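Side-chain contact in transcriptional regulator, SorC family (Enterococcus faecalis, PDB 2O0M), which probably regulates transcription by binding DNA, with a domain that probably binds a sugar ligand: residues 312-315 with 316-319. Numbering follows the deposited sequence.
With PO4 (phosphate ion), chain C; PO4 (phosphate ion), chain B.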
ATOM      1  N   LYS A 312      -3.963   7.467 -12.546  1.00 10.89           N
ATOM      2  CA  LYS A 312      -2.948   6.562 -11.990  1.00 10.80           C
ATOM      3  C   LYS A 312      -2.451   5.499 -12.971  1.00 10.71           C
ATOM      4  O   LYS A 312      -1.588   4.686 -12.619  1.00  9.93           O
ATOM      5  CB  LYS A 312      -3.474   5.894 -10.711  1.00 11.25           C
ATOM      6  CG  LYS A 312      -3.373   6.792  -9.479  1.00 10.34           C
ATOM      7  CD  LYS A 312      -3.408   5.987  -8.179  1.00 10.89           C
ATOM      8  CE  LYS A 312      -3.341   6.897  -6.966  1.00 10.86           C
ATOM      9  NZ  LYS A 312      -3.227   6.117  -5.708  1.00 10.52           N
ATOM     10  N   ALA A 313      -2.950   5.516 -14.203  1.00 10.62           N
ATOM     11  CA  ALA A 313      -2.574   4.491 -15.176  1.00 10.93           C
ATOM     12  C   ALA A 313      -1.052   4.385 -15.351  1.00 10.78           C
ATOM     13  O   ALA A 313      -0.497   3.293 -15.374  1.00 11.06           O
ATOM     14  CB  ALA A 313      -3.239   4.761 -16.512  1.00 11.38           C
ATOM     15  N   LYS A 314      -0.382   5.520 -15.488  1.00 11.29           N
ATOM     16  CA  LYS A 314       1.068   5.519 -15.683  1.00 11.84           C
ATOM     17  C   LYS A 314       1.805   4.982 -14.457  1.00 11.47           C
ATOM     18  O   LYS A 314       2.721   4.166 -14.579  1.00 10.42           O
ATOM     19  CB  LYS A 314       1.565   6.921 -16.021  1.00 12.38           C
ATOM     20  CG  LYS A 314       1.152   7.408 -17.399  1.00 14.13           C
ATOM     21  CD  LYS A 314       1.494   8.867 -17.586  1.00 15.14           C
ATOM     22  CE  LYS A 314       1.595   9.253 -19.053  1.00 18.56           C
ATOM     23  NZ  LYS A 314       0.440   8.795 -19.869  1.00 21.10           N
ATOM     24  N   ALA A 315       1.383   5.425 -13.276  1.00 10.49           N
ATOM     25  CA  ALA A 315       2.022   4.982 -12.029  1.00 10.80           C
ATOM     26  C   ALA A 315       1.815   3.482 -11.826  1.00  9.96           C
ATOM     27  O   ALA A 315       2.733   2.764 -11.419  1.00  9.68           O
ATOM     28  CB  ALA A 315       1.466   5.748 -10.851  1.00 10.19           C
ATOM     29  N   ILE A 316       0.597   3.018 -12.084  1.00 10.20           N
ATOM     30  CA  ILE A 316       0.273   1.590 -11.970  1.00 10.87           C
ATOM     31  C   ILE A 316       1.173   0.753 -12.889  1.00 11.12           C
ATOM     32  O   ILE A 316       1.784  -0.224 -12.459  1.00 11.78           O
ATOM     33  CB  ILE A 316      -1.217   1.319 -12.276  1.00 10.80           C
ATOM     34  CG1 ILE A 316      -2.093   1.908 -11.163  1.00  9.62           C
ATOM     35  CG2 ILE A 316      -1.485  -0.174 -12.405  1.00 10.91           C
ATOM     36  CD1 ILE A 316      -3.566   2.062 -11.564  1.00 11.24           C
ATOM     37  N   ARG A 317       1.280   1.160 -14.145  1.00 11.69           N
ATOM     38  CA  ARG A 317       2.152   0.461 -15.097  1.00 12.31           C
ATOM     39  C   ARG A 317       3.604   0.392 -14.607  1.00 12.01           C
ATOM     40  O   ARG A 317       4.252  -0.644 -14.703  1.00 12.67           O
ATOM     41  CB  ARG A 317       2.114   1.147 -16.461  1.00 12.53           C
ATOM     42  CG  ARG A 317       0.840   0.901 -17.233  1.00 14.05           C
ATOM     43  CD  ARG A 317       0.695   1.894 -18.359  1.00 15.66           C
ATOM     44  NE  ARG A 317       1.878   1.914 -19.220  1.00 18.32           N
ATOM     45  CZ  ARG A 317       2.362   3.003 -19.813  1.00 19.37           C
ATOM     46  NH1 ARG A 317       1.767   4.186 -19.669  1.00 19.56           N
ATOM     47  NH2 ARG A 317       3.450   2.919 -20.568  1.00 20.38           N
ATOM     48  N   ALA A 318       4.106   1.494 -14.070  1.00 12.27           N
ATOM     49  CA  ALA A 318       5.516   1.579 -13.698  1.00 12.08           C
ATOM     50  C   ALA A 318       5.827   0.713 -12.484  1.00 12.56           C
ATOM     51  O   ALA A 318       6.858   0.031 -12.436  1.00 13.16           O
ATOM     52  CB  ALA A 318       5.914   3.017 -13.448  1.00 11.97           C
ATOM     53  N   TYR A 319       4.943   0.741 -11.491  1.00 11.89           N
ATOM     54  CA  TYR A 319       5.162  -0.075 -10.297  1.00 12.70           C
ATOM     55  C   TYR A 319       4.911  -1.550 -10.610  1.00 13.41           C
ATOM     56  O   TYR A 319       5.669  -2.417 -10.183  1.00 13.54           O
ATOM     57  CB  TYR A 319       4.277   0.341  -9.107  1.00 12.06           C
ATOM     58  CG  TYR A 319       4.365  -0.717  -8.036  1.00 11.06           C
ATOM     59  CD1 TYR A 319       5.490  -0.806  -7.213  1.00 11.82           C
ATOM     60  CD2 TYR A 319       3.393  -1.703  -7.920  1.00 11.19           C
ATOM     61  CE1 TYR A 319       5.620  -1.822  -6.265  1.00 11.50           C
ATOM     62  CE2 TYR A 319       3.508  -2.715  -6.979  1.00 10.99           C
ATOM     63  CZ  TYR A 319       4.616  -2.777  -6.153  1.00 10.30           C
ATOM     64  OH  TYR A 319       4.719  -3.804  -5.226  1.00 12.52           O
TER
HETATM   65  P   PO4 C 402       4.348  -0.624 -19.841  1.00 43.98           P
HETATM   66  O1  PO4 C 402       5.133   0.424 -20.594  1.00 46.76           O
HETATM   67  O2  PO4 C 402       3.100  -1.049 -20.568  1.00 48.56           O
HETATM   68  O3  PO4 C 402       5.236  -1.819 -19.622  1.00 46.44           O
HETATM   69  O4  PO4 C 402       3.952  -0.066 -18.505  1.00 48.29           O
HETATM   70  P   PO4 B 401      -2.811   8.155  -2.786  1.00 17.36           P
HETATM   71  O1  PO4 B 401      -2.366   8.204  -4.202  1.00 19.86           O
HETATM   72  O2  PO4 B 401      -3.865   7.139  -2.552  1.00 17.99           O
HETATM   73  O3  PO4 B 401      -1.621   7.982  -1.894  1.00 22.36           O
HETATM   74  O4  PO4 B 401      -3.349   9.501  -2.409  1.00 21.83           O
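K312 O accepts a hydrogen bond from I316 N at 2.8 Å, with an N-H...O angle of 169°. It is the first of four bonds from the amide of residue i+4 to the carbonyl of residue i, leading into helix 313-320. R317 N to A313 O, A318 N to K314 O and Y319 N to A315 O follow, so all four carbonyls of 312-315 are used. I316 lays CG1 beside the same K312 carbonyl, and its CD1 meets K312 CB at 3.9 Å. Away from this turn the K312 chain runs extended. Its NZ gives one bond to O1 of a phosphate (chain B) at 2.7 Å, a weak one to O2, and another to I243 O in strand 238-245. On the outer side, K314 and R317 run alongside each other, K314 CG 4.0 Å from R317 NH1. A bend at chi3 (54°) turns the guanidinium edge-on to the second phosphate (chain C). R317 NE donates to O4 at 3.0 Å and weakly to O2, and R317 NH2 donates to O1 at 3.0 Å. Both ions probably come from the crystallisation liquor. The helix belongs to the beta-alpha-beta unit of strands 302-306 and 328-332. With the backbone carbonyls bonded within the chain, K312 and R317 direct their charged ends to two separate anions, and phosphate probably offsets part of their positive charge.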